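Local coordinates for protein endoglycosidase (Bacteroides thetaiotaomicron, PDB 6Q64) that probably hydrolyses glycosidic bonds within complex N-glycans, as a family 18 endoglycosidase of a gut bacterium, at residues A255-I265 against Q312-P322; E277-E287 against S323-H334. The protein carries 1 engineered substitution. All coordinates share one frame; numbering follows the deposited sequence.

In the last part of a TIM barrel, contact 2 pairs the neighbouring parallel strands 280-285 and 329-333. Contact 1 lies outside them, where helix 311-317, in the crossover between these strands, meets the loop and helix after strand 251-254. Their centres are about 8 Å apart. Tyr316 and Gln312 of contact 1 rest on Ile282 and Val284 of contact 2. Pro322 runs directly into Ser323, tied back by a salt bridge from Arg326 NH2 to Asp320 OD1 (2.8 Å). In family 18 enzymes the catalytic groups generally lie at the C-terminal ends of the barrel strands, the end of contact 2 where Glu285 and Tyr333 lie; Arg278 is at the opposite, N-terminal end.

Contact 1 (A255-I265 against Q312-P322); sequences AYWESSTSSVI and QILDYATLDLP
Tyr316 of helix 311-317 reaches over to Ala255 and Val264 within the outer layer of a TIM barrel. With CG beside the backbone N (chi1 -71°), its ring is carried to the loop after strand 251-254, where Tyr316 OH donates to Ala255 O at 2.6 Å, in the carbonyl plane. Val264 CG1 lies over one ring face, offset toward the rim, and Val264 CG2 touches Tyr316 CE1 at 3.7 Å. Ala255 CB approaches the ring obliquely, 3.4 Å from Tyr316 CE2, so packing and hydroxyl both hold the phenol. One helical turn earlier, the extended Gln312 sends NE2 to Tyr256 O (3.0 Å), coming from above the carbonyl plane, 47° out of it; its OE1 takes a weak bond from Ile295 N. Thr261 donates from OG1 to Asp315 OD2 at 2.7 Å, on the syn side but 33° out of the carboxylate plane. Tyr298 and Ser300 also bond to that carboxylate, and Val301 N to the threonine hydroxyl. Beyond this polar group the contact turns apolar: Ile265 CG2 packs on Pro322 CG at 4.0 Å, the side chains running in opposite directions, and Thr261 CG2 meets Leu319 CD1 at 3.5 Å.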
loop_
_atom_site.group_PDB
_atom_site.type_symbol
_atom_site.label_atom_id
_atom_site.label_comp_id
_atom_site.label_asym_id
_atom_site.label_seq_id
_atom_site.Cartn_x
_atom_site.Cartn_y
_atom_site.Cartn_z
ATOM N N ALA A 255 0.441 -9.448 7.931
ATOM C CA ALA A 255 1.170 -10.488 8.707
ATOM C C ALA A 255 1.375 -10.036 10.158
ATOM O O ALA A 255 2.499 -10.187 10.689
ATOM C CB ALA A 255 2.502 -10.798 8.056
ATOM N N TYR A 256 0.323 -9.537 10.795
ATOM C CA TYR A 256 0.423 -8.897 12.133
ATOM C C TYR A 256 0.833 -9.944 13.199
ATOM O O TYR A 256 1.869 -9.731 13.880
ATOM C CB TYR A 256 -0.889 -8.189 12.489
ATOM C CG TYR A 256 -1.425 -7.130 11.542
ATOM C CD1 TYR A 256 -0.638 -6.413 10.653
ATOM C CD2 TYR A 256 -2.765 -6.788 11.617
ATOM C CE1 TYR A 256 -1.180 -5.407 9.856
ATOM C CE2 TYR A 256 -3.323 -5.793 10.826
ATOM C CZ TYR A 256 -2.529 -5.081 9.949
ATOM O OH TYR A 256 -3.158 -4.125 9.180
ATOM N N TRP A 257 0.086 -11.050 13.355
ATOM C CA TRP A 257 0.210 -11.937 14.551
ATOM C C TRP A 257 0.954 -13.240 14.237
ATOM O O TRP A 257 0.993 -14.123 15.111
ATOM C CB TRP A 257 -1.166 -12.213 15.169
ATOM C CG TRP A 257 -2.046 -11.008 15.112
ATOM C CD1 TRP A 257 -3.238 -10.857 14.465
ATOM C CD2 TRP A 257 -1.727 -9.729 15.673
ATOM N NE1 TRP A 257 -3.696 -9.574 14.591
ATOM C CE2 TRP A 257 -2.795 -8.860 15.344
ATOM C CE3 TRP A 257 -0.654 -9.252 16.434
ATOM C CZ2 TRP A 257 -2.823 -7.537 15.775
ATOM C CZ3 TRP A 257 -0.669 -7.937 16.823
ATOM C CH2 TRP A 257 -1.744 -7.102 16.508
ATOM N N GLU A 258 1.586 -13.338 13.078
ATOM C CA GLU A 258 2.444 -14.486 12.736
ATOM C C GLU A 258 3.664 -14.507 13.646
ATOM O O GLU A 258 4.359 -13.538 13.670
ATOM C CB GLU A 258 2.844 -14.407 11.265
ATOM C CG GLU A 258 1.825 -15.036 10.326
ATOM C CD GLU A 258 0.547 -14.255 10.083
ATOM O OE1 GLU A 258 -0.416 -14.885 9.641
ATOM O OE2 GLU A 258 0.515 -13.020 10.319
ATOM N N SER A 259 3.986 -15.616 14.289
ATOM C CA SER A 259 5.049 -15.662 15.320
ATOM C C SER A 259 6.322 -16.363 14.832
ATOM O O SER A 259 7.216 -16.559 15.698
ATOM C CB SER A 259 4.492 -16.269 16.595
ATOM O OG SER A 259 4.785 -17.652 16.744
ATOM N N SER A 260 6.412 -16.736 13.536
ATOM C CA SER A 260 7.513 -17.552 12.916
ATOM C C SER A 260 7.674 -17.252 11.425
ATOM O O SER A 260 6.668 -16.982 10.749
ATOM C CB SER A 260 7.293 -19.027 13.089
ATOM O OG SER A 260 6.290 -19.504 12.197
ATOM N N THR A 261 8.908 -17.305 10.925
ATOM C CA THR A 261 9.209 -17.059 9.492
ATOM C C THR A 261 8.313 -17.967 8.667
ATOM O O THR A 261 7.619 -17.498 7.755
ATOM C CB THR A 261 10.663 -17.343 9.096
ATOM O OG1 THR A 261 11.571 -16.538 9.856
ATOM C CG2 THR A 261 10.901 -17.058 7.631
ATOM N N SER A 262 8.292 -19.242 9.015
ATOM C CA SER A 262 7.697 -20.234 8.097
ATOM C C SER A 262 6.170 -20.103 8.155
ATOM O O SER A 262 5.542 -20.231 7.101
ATOM C CB SER A 262 8.298 -21.609 8.292
ATOM O OG SER A 262 7.514 -22.376 9.159
ATOM N N SER A 263 5.602 -19.630 9.258
ATOM C CA SER A 263 4.148 -19.307 9.328
ATOM C C SER A 263 3.814 -18.087 8.460
ATOM O O SER A 263 2.649 -17.972 8.025
ATOM C CB SER A 263 3.645 -19.143 10.734
ATOM O OG SER A 263 4.155 -17.964 11.336
ATOM N N VAL A 264 4.791 -17.243 8.139
ATOM C CA VAL A 264 4.547 -16.052 7.269
ATOM C C VAL A 264 4.598 -16.496 5.811
ATOM O O VAL A 264 3.707 -16.119 5.050
ATOM C CB VAL A 264 5.563 -14.928 7.539
ATOM C CG1 VAL A 264 5.332 -13.699 6.669
ATOM C CG2 VAL A 264 5.538 -14.546 8.998
ATOM N N ILE A 265 5.620 -17.277 5.462
ATOM C CA ILE A 265 5.765 -17.923 4.128
ATOM C C ILE A 265 4.491 -18.714 3.824
ATOM O O ILE A 265 3.954 -18.539 2.707
ATOM C CB ILE A 265 7.030 -18.782 4.052
ATOM C CG1 ILE A 265 8.253 -17.985 4.525
ATOM C CG2 ILE A 265 7.192 -19.320 2.636
ATOM C CD1 ILE A 265 9.592 -18.531 4.138
ATOM N N GLN A 312 10.465 -9.377 14.195
ATOM C CA GLN A 312 9.332 -9.488 13.226
ATOM C C GLN A 312 9.655 -8.609 12.024
ATOM O O GLN A 312 9.911 -9.156 10.953
ATOM C CB GLN A 312 7.961 -9.143 13.827
ATOM C CG GLN A 312 6.772 -9.322 12.886
ATOM C CD GLN A 312 5.401 -9.333 13.543
ATOM O OE1 GLN A 312 4.843 -8.340 14.030
ATOM N NE2 GLN A 312 4.783 -10.492 13.513
ATOM N N ILE A 313 9.694 -7.292 12.160
ATOM C CA ILE A 313 9.850 -6.397 10.967
ATOM C C ILE A 313 11.201 -6.647 10.272
ATOM O O ILE A 313 11.340 -6.359 9.064
ATOM C CB ILE A 313 9.665 -4.915 11.326
ATOM C CG1 ILE A 313 9.516 -4.069 10.056
ATOM C CG2 ILE A 313 10.798 -4.439 12.222
ATOM C CD1 ILE A 313 8.809 -2.746 10.251
ATOM N N LEU A 314 12.204 -7.152 10.965
ATOM C CA LEU A 314 13.533 -7.238 10.313
ATOM C C LEU A 314 13.578 -8.542 9.538
ATOM O O LEU A 314 14.223 -8.555 8.471
ATOM C CB LEU A 314 14.654 -7.155 11.353
ATOM C CG LEU A 314 14.684 -5.879 12.191
ATOM C CD1 LEU A 314 15.782 -5.955 13.228
ATOM C CD2 LEU A 314 14.872 -4.666 11.312
ATOM N N ASP A 315 12.935 -9.585 10.085
ATOM C CA ASP A 315 12.782 -10.878 9.394
ATOM C C ASP A 315 12.051 -10.605 8.089
ATOM O O ASP A 315 12.530 -11.054 7.024
ATOM C CB ASP A 315 12.019 -11.896 10.233
ATOM C CG ASP A 315 12.056 -13.293 9.636
ATOM O OD1 ASP A 315 13.178 -13.750 9.248
ATOM O OD2 ASP A 315 10.955 -13.887 9.528
ATOM N N TYR A 316 10.954 -9.856 8.174
ATOM C CA TYR A 316 10.113 -9.560 6.990
ATOM C C TYR A 316 10.994 -8.914 5.911
ATOM O O TYR A 316 11.069 -9.341 4.763
ATOM C CB TYR A 316 8.903 -8.717 7.381
ATOM C CG TYR A 316 7.848 -9.433 8.179
ATOM C CD1 TYR A 316 8.103 -10.607 8.878
ATOM C CD2 TYR A 316 6.560 -8.935 8.245
ATOM C CE1 TYR A 316 7.117 -11.262 9.623
ATOM C CE2 TYR A 316 5.570 -9.549 9.011
ATOM C CZ TYR A 316 5.854 -10.703 9.717
ATOM O OH TYR A 316 4.882 -11.303 10.458
ATOM N N ALA A 317 11.714 -7.879 6.280
ATOM C CA ALA A 317 12.460 -7.077 5.289
ATOM C C ALA A 317 13.514 -7.946 4.613
ATOM O O ALA A 317 13.883 -7.578 3.502
ATOM C CB ALA A 317 13.090 -5.875 5.958
ATOM N N THR A 318 14.020 -8.982 5.284
ATOM C CA THR A 318 15.175 -9.769 4.788
ATOM C C THR A 318 14.716 -11.166 4.322
ATOM O O THR A 318 15.616 -12.031 4.176
ATOM C CB THR A 318 16.249 -9.945 5.861
ATOM O OG1 THR A 318 15.618 -10.642 6.924
ATOM C CG2 THR A 318 16.820 -8.645 6.371
ATOM N N LEU A 319 13.404 -11.351 4.100
ATOM C CA LEU A 319 12.743 -12.670 3.911
ATOM C C LEU A 319 13.123 -13.227 2.548
ATOM O O LEU A 319 12.637 -12.665 1.545
ATOM C CB LEU A 319 11.236 -12.493 3.974
ATOM C CG LEU A 319 10.440 -13.783 3.979
ATOM C CD1 LEU A 319 10.663 -14.545 5.254
ATOM C CD2 LEU A 319 8.962 -13.504 3.839
ATOM N N ASP A 320 14.023 -14.216 2.537
ATOM C CA ASP A 320 14.408 -15.032 1.358
ATOM C C ASP A 320 13.355 -16.114 1.252
ATOM O O ASP A 320 13.243 -16.868 2.186
ATOM C CB ASP A 320 15.824 -15.573 1.543
ATOM C CG ASP A 320 16.859 -14.461 1.413
ATOM O OD1 ASP A 320 16.498 -13.417 0.767
ATOM O OD2 ASP A 320 18.036 -14.673 1.869
ATOM N N LEU A 321 12.539 -16.107 0.210
ATOM C CA LEU A 321 11.506 -17.167 -0.038
ATOM C C LEU A 321 12.112 -18.467 -0.543
ATOM O O LEU A 321 13.288 -18.535 -0.856
ATOM C CB LEU A 321 10.506 -16.561 -1.005
ATOM C CG LEU A 321 9.735 -15.474 -0.282
ATOM C CD1 LEU A 321 9.669 -14.181 -1.056
ATOM C CD2 LEU A 321 8.373 -15.988 0.094
ATOM N N PRO A 322 11.367 -19.592 -0.577
ATOM C CA PRO A 322 11.991 -20.905 -0.827
ATOM C C PRO A 322 12.642 -20.935 -2.222
ATOM O O PRO A 322 13.671 -21.521 -2.369
ATOM C CB PRO A 322 10.848 -21.882 -0.666
ATOM C CG PRO A 322 9.813 -21.097 0.138
ATOM C CD PRO A 322 9.912 -19.694 -0.404
#

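Contact 2 (E277-E287 against S323-H334); sequences ERKTIITVEFE and SGKRIGGIGTYH
Arg278 folds back over the backbone of Arg326, Ile327 and Gly328 at the start of two adjacent parallel strands of the TIM barrel. Its CB points away from that segment, but bends at chi2 (-60°) and chi3 (-52°) return the chain to it. Arg278 CG comes within 4.5 Å of Lys325 CD, and Arg278 CD lies 3.2 Å from Arg326 O. NE passes the same oxygen at longer range, and Arg278 CZ sits 3.9 Å from Gly328 CA. Arg278 NH2 donates to Arg326 O (3.2 Å) with an almost straight N-H...O angle of 178°; the oxygen lies in the guanidinium plane, although the donor stands well above the carbonyl plane. Ile327 O is also at the guanidinium edge, but too poorly angled for a bond. NH1 turns to His70 O. With an alanine in place of Arg278, Arg326 O and His70 O would probably lose these donors and a gap would open beside Gly328. That glycine has no room for a side chain, since a CB would run into Arg278 O and Thr280 O.

Beyond it the strands pair in parallel: Ile282 N bonds to Gly329 O (3.1 Å), Val284 N to Gly331 O (3.0 Å) and Tyr333 N to Val284 O (2.9 Å). Gly329 and Gly331 let Ile281 and Thr283 lie close over the neighbouring backbone. At the C-terminal end Thr332 CG2 makes a CH-pi contact over the face of Phe286, 3.5 Å from the ring centroid, and Glu285 OE1 meets the edge of the Tyr333 ring, planes nearly perpendicular, while Glu285 OE2 caps Gln288 N. The guanidinium links the backbone before strand 329-333 to His70, before strand 72-76, and the carbonyl oxygens' partial negative charge is likely to stabilise its positive charge.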
loop_
_atom_site.group_PDB
_atom_site.type_symbol
_atom_site.label_atom_id
_atom_site.label_comp_id
_atom_site.label_asym_id
_atom_site.label_seq_id
_atom_site.Cartn_x
_atom_site.Cartn_y
_atom_site.Cartn_z
ATOM N N GLU A 277 6.425 -13.608 -5.212
ATOM C CA GLU A 277 7.557 -13.202 -4.340
ATOM C C GLU A 277 7.855 -11.723 -4.507
ATOM O O GLU A 277 7.860 -11.027 -3.486
ATOM C CB GLU A 277 8.852 -13.922 -4.667
ATOM C CG GLU A 277 8.769 -15.410 -4.382
ATOM C CD GLU A 277 8.735 -16.294 -5.615
ATOM O OE1 GLU A 277 7.957 -15.968 -6.530
ATOM O OE2 GLU A 277 9.489 -17.296 -5.634
ATOM N N ARG A 278 8.089 -11.255 -5.726
ATOM C CA ARG A 278 8.549 -9.854 -5.950
ATOM C C ARG A 278 7.383 -8.860 -5.851
ATOM O O ARG A 278 7.639 -7.666 -5.640
ATOM C CB ARG A 278 9.353 -9.771 -7.246
ATOM C CG ARG A 278 10.719 -10.452 -7.125
ATOM C CD ARG A 278 11.644 -9.879 -6.048
ATOM N NE ARG A 278 11.712 -8.439 -6.285
ATOM C CZ ARG A 278 11.731 -7.485 -5.364
ATOM N NH1 ARG A 278 11.764 -6.223 -5.750
ATOM N NH2 ARG A 278 11.715 -7.763 -4.075
ATOM N N LYS A 279 6.135 -9.301 -5.915
ATOM C CA LYS A 279 4.998 -8.361 -5.806
ATOM C C LYS A 279 4.332 -8.456 -4.425
ATOM O O LYS A 279 3.335 -7.739 -4.178
ATOM C CB LYS A 279 3.980 -8.649 -6.897
ATOM C CG LYS A 279 4.503 -8.532 -8.312
ATOM C CD LYS A 279 3.517 -9.076 -9.343
ATOM C CE LYS A 279 2.149 -8.448 -9.301
ATOM N NZ LYS A 279 1.354 -8.881 -10.473
ATOM N N THR A 280 4.810 -9.330 -3.553
ATOM C CA THR A 280 4.164 -9.491 -2.236
ATOM C C THR A 280 4.788 -8.491 -1.250
ATOM O O THR A 280 6.033 -8.331 -1.202
ATOM C CB THR A 280 4.216 -10.944 -1.769
ATOM O OG1 THR A 280 3.436 -11.749 -2.657
ATOM C CG2 THR A 280 3.659 -11.067 -0.376
ATOM N N ILE A 281 3.937 -7.820 -0.492
ATOM C CA ILE A 281 4.343 -6.911 0.613
ATOM C C ILE A 281 3.785 -7.501 1.904
ATOM O O ILE A 281 2.590 -7.832 1.924
ATOM C CB ILE A 281 3.876 -5.468 0.335
ATOM C CG1 ILE A 281 4.829 -4.770 -0.635
ATOM C CG2 ILE A 281 3.781 -4.671 1.610
ATOM C CD1 ILE A 281 4.188 -3.678 -1.435
ATOM N N ILE A 282 4.622 -7.648 2.929
ATOM C CA ILE A 282 4.149 -8.133 4.251
ATOM C C ILE A 282 4.283 -6.984 5.246
ATOM O O ILE A 282 5.269 -6.234 5.186
ATOM C CB ILE A 282 4.890 -9.394 4.687
ATOM C CG1 ILE A 282 6.359 -9.397 4.248
ATOM C CG2 ILE A 282 4.147 -10.591 4.140
ATOM C CD1 ILE A 282 7.188 -10.525 4.858
ATOM N N THR A 283 3.270 -6.842 6.090
ATOM C CA THR A 283 3.068 -5.665 6.946
ATOM C C THR A 283 2.887 -6.119 8.381
ATOM O O THR A 283 2.335 -7.218 8.663
ATOM C CB THR A 283 1.878 -4.818 6.494
ATOM O OG1 THR A 283 0.654 -5.516 6.766
ATOM C CG2 THR A 283 2.003 -4.442 5.034
ATOM N N VAL A 284 3.327 -5.236 9.251
ATOM C CA VAL A 284 3.276 -5.451 10.707
ATOM C C VAL A 284 2.376 -4.374 11.349
ATOM O O VAL A 284 1.980 -3.396 10.643
ATOM C CB VAL A 284 4.727 -5.519 11.191
ATOM C CG1 VAL A 284 5.380 -4.153 11.174
ATOM C CG2 VAL A 284 4.791 -6.165 12.558
ATOM N N GLU A 285 1.953 -4.599 12.599
ATOM C CA GLU A 285 0.830 -3.841 13.223
ATOM C C GLU A 285 1.412 -2.854 14.238
ATOM O O GLU A 285 1.888 -3.287 15.309
ATOM C CB GLU A 285 -0.225 -4.837 13.715
ATOM C CG GLU A 285 -1.096 -4.417 14.878
ATOM C CD GLU A 285 -1.626 -3.002 14.952
ATOM O OE1 GLU A 285 -2.813 -2.781 14.575
ATOM O OE2 GLU A 285 -0.867 -2.149 15.462
ATOM N N PHE A 286 1.376 -1.574 13.875
ATOM C CA PHE A 286 2.194 -0.505 14.500
ATOM C C PHE A 286 1.342 0.382 15.421
ATOM O O PHE A 286 1.932 1.013 16.308
ATOM C CB PHE A 286 2.966 0.243 13.411
ATOM C CG PHE A 286 4.439 -0.071 13.392
ATOM C CD1 PHE A 286 4.902 -1.292 13.840
ATOM C CD2 PHE A 286 5.355 0.870 12.957
ATOM C CE1 PHE A 286 6.253 -1.569 13.857
ATOM C CE2 PHE A 286 6.709 0.583 12.965
ATOM C CZ PHE A 286 7.155 -0.637 13.416
ATOM N N GLU A 287 0.013 0.377 15.261
ATOM C CA GLU A 287 -0.946 0.851 16.292
ATOM C C GLU A 287 -0.572 0.216 17.639
ATOM O O GLU A 287 -0.588 0.924 18.638
ATOM C CB GLU A 287 -2.363 0.590 15.788
ATOM C CG GLU A 287 -3.478 0.811 16.793
ATOM C CD GLU A 287 -4.846 1.005 16.141
ATOM O OE1 GLU A 287 -5.219 2.167 15.938
ATOM O OE2 GLU A 287 -5.510 -0.006 15.789
ATOM N N SER A 323 12.063 -20.191 -3.165
ATOM C CA SER A 323 12.649 -19.983 -4.514
ATOM C C SER A 323 14.018 -19.322 -4.431
ATOM O O SER A 323 14.714 -19.416 -5.388
ATOM C CB SER A 323 11.752 -19.170 -5.369
ATOM O OG SER A 323 11.867 -17.803 -5.064
ATOM N N GLY A 324 14.334 -18.609 -3.352
ATOM C CA GLY A 324 15.580 -17.839 -3.190
ATOM C C GLY A 324 15.350 -16.345 -3.413
ATOM O O GLY A 324 16.251 -15.548 -3.195
ATOM N N LYS A 325 14.184 -15.970 -3.884
ATOM C CA LYS A 325 13.881 -14.558 -4.177
ATOM C C LYS A 325 13.512 -13.828 -2.894
ATOM O O LYS A 325 13.051 -14.456 -1.914
ATOM C CB LYS A 325 12.706 -14.455 -5.141
ATOM C CG LYS A 325 13.130 -14.584 -6.585
ATOM C CD LYS A 325 11.969 -14.714 -7.507
ATOM C CE LYS A 325 12.392 -15.024 -8.920
ATOM N NZ LYS A 325 11.231 -15.511 -9.689
ATOM N N ARG A 326 13.700 -12.519 -2.939
ATOM C CA ARG A 326 13.539 -11.641 -1.767
ATOM C C ARG A 326 12.121 -11.101 -1.882
ATOM O O ARG A 326 11.676 -10.788 -3.023
ATOM C CB ARG A 326 14.677 -10.609 -1.733
ATOM C CG ARG A 326 14.464 -9.424 -0.804
ATOM C CD ARG A 326 14.307 -9.824 0.654
ATOM N NE ARG A 326 15.389 -10.638 1.182
ATOM C CZ ARG A 326 16.631 -10.219 1.431
ATOM N NH1 ARG A 326 17.008 -8.966 1.230
ATOM N NH2 ARG A 326 17.501 -11.063 1.939
ATOM N N ILE A 327 11.428 -11.072 -0.752
ATOM C CA ILE A 327 10.076 -10.474 -0.637
ATOM C C ILE A 327 10.133 -9.151 -1.364
ATOM O O ILE A 327 11.190 -8.590 -1.411
ATOM C CB ILE A 327 9.685 -10.288 0.832
ATOM C CG1 ILE A 327 8.192 -10.040 0.985
ATOM C CG2 ILE A 327 10.502 -9.171 1.464
ATOM C CD1 ILE A 327 7.318 -11.200 0.637
ATOM N N GLY A 328 9.010 -8.685 -1.857
ATOM C CA GLY A 328 8.922 -7.481 -2.687
ATOM C C GLY A 328 8.953 -6.224 -1.851
ATOM O O GLY A 328 9.333 -5.184 -2.414
ATOM N N GLY A 329 8.481 -6.309 -0.605
ATOM C CA GLY A 329 8.517 -5.190 0.330
ATOM C C GLY A 329 7.908 -5.469 1.691
ATOM O O GLY A 329 7.301 -6.519 1.911
ATOM N N ILE A 330 8.054 -4.494 2.582
ATOM C CA ILE A 330 7.456 -4.496 3.940
ATOM C C ILE A 330 6.762 -3.156 4.156
ATOM O O ILE A 330 7.073 -2.205 3.418
ATOM C CB ILE A 330 8.533 -4.736 5.003
ATOM C CG1 ILE A 330 9.577 -3.627 4.971
ATOM C CG2 ILE A 330 9.176 -6.098 4.824
ATOM C CD1 ILE A 330 9.800 -3.058 6.317
ATOM N N GLY A 331 5.858 -3.128 5.127
ATOM C CA GLY A 331 5.119 -1.935 5.552
ATOM C C GLY A 331 4.608 -2.052 6.985
ATOM O O GLY A 331 4.677 -3.121 7.599
ATOM N N THR A 332 4.059 -0.963 7.492
ATOM C CA THR A 332 3.542 -0.852 8.866
ATOM C C THR A 332 2.146 -0.266 8.775
ATOM O O THR A 332 1.916 0.583 7.899
ATOM C CB THR A 332 4.499 0.033 9.645
ATOM O OG1 THR A 332 4.643 1.128 8.742
ATOM C CG2 THR A 332 5.833 -0.619 9.948
ATOM N N TYR A 333 1.239 -0.797 9.584
ATOM C CA TYR A 333 -0.132 -0.260 9.779
ATOM C C TYR A 333 -0.027 0.860 10.811
ATOM O O TYR A 333 0.504 0.600 11.909
ATOM C CB TYR A 333 -1.070 -1.391 10.203
ATOM C CG TYR A 333 -2.473 -0.979 10.547
ATOM C CD1 TYR A 333 -3.337 -0.486 9.587
ATOM C CD2 TYR A 333 -2.940 -1.106 11.843
ATOM C CE1 TYR A 333 -4.635 -0.114 9.912
ATOM C CE2 TYR A 333 -4.239 -0.770 12.184
ATOM C CZ TYR A 333 -5.089 -0.267 11.215
ATOM O OH TYR A 333 -6.356 0.081 11.588
ATOM N N HIS A 334 -0.510 2.052 10.447
ATOM C CA HIS A 334 -0.340 3.303 11.226
ATOM C C HIS A 334 1.165 3.517 11.366
ATOM O O HIS A 334 1.715 3.454 12.465
ATOM C CB HIS A 334 -1.141 3.229 12.542
ATOM C CG HIS A 334 -2.568 3.672 12.410
ATOM N ND1 HIS A 334 -3.633 2.863 12.757
ATOM C CD2 HIS A 334 -3.110 4.839 11.993
ATOM C CE1 HIS A 334 -4.764 3.501 12.539
ATOM N NE2 HIS A 334 -4.468 4.712 12.065
#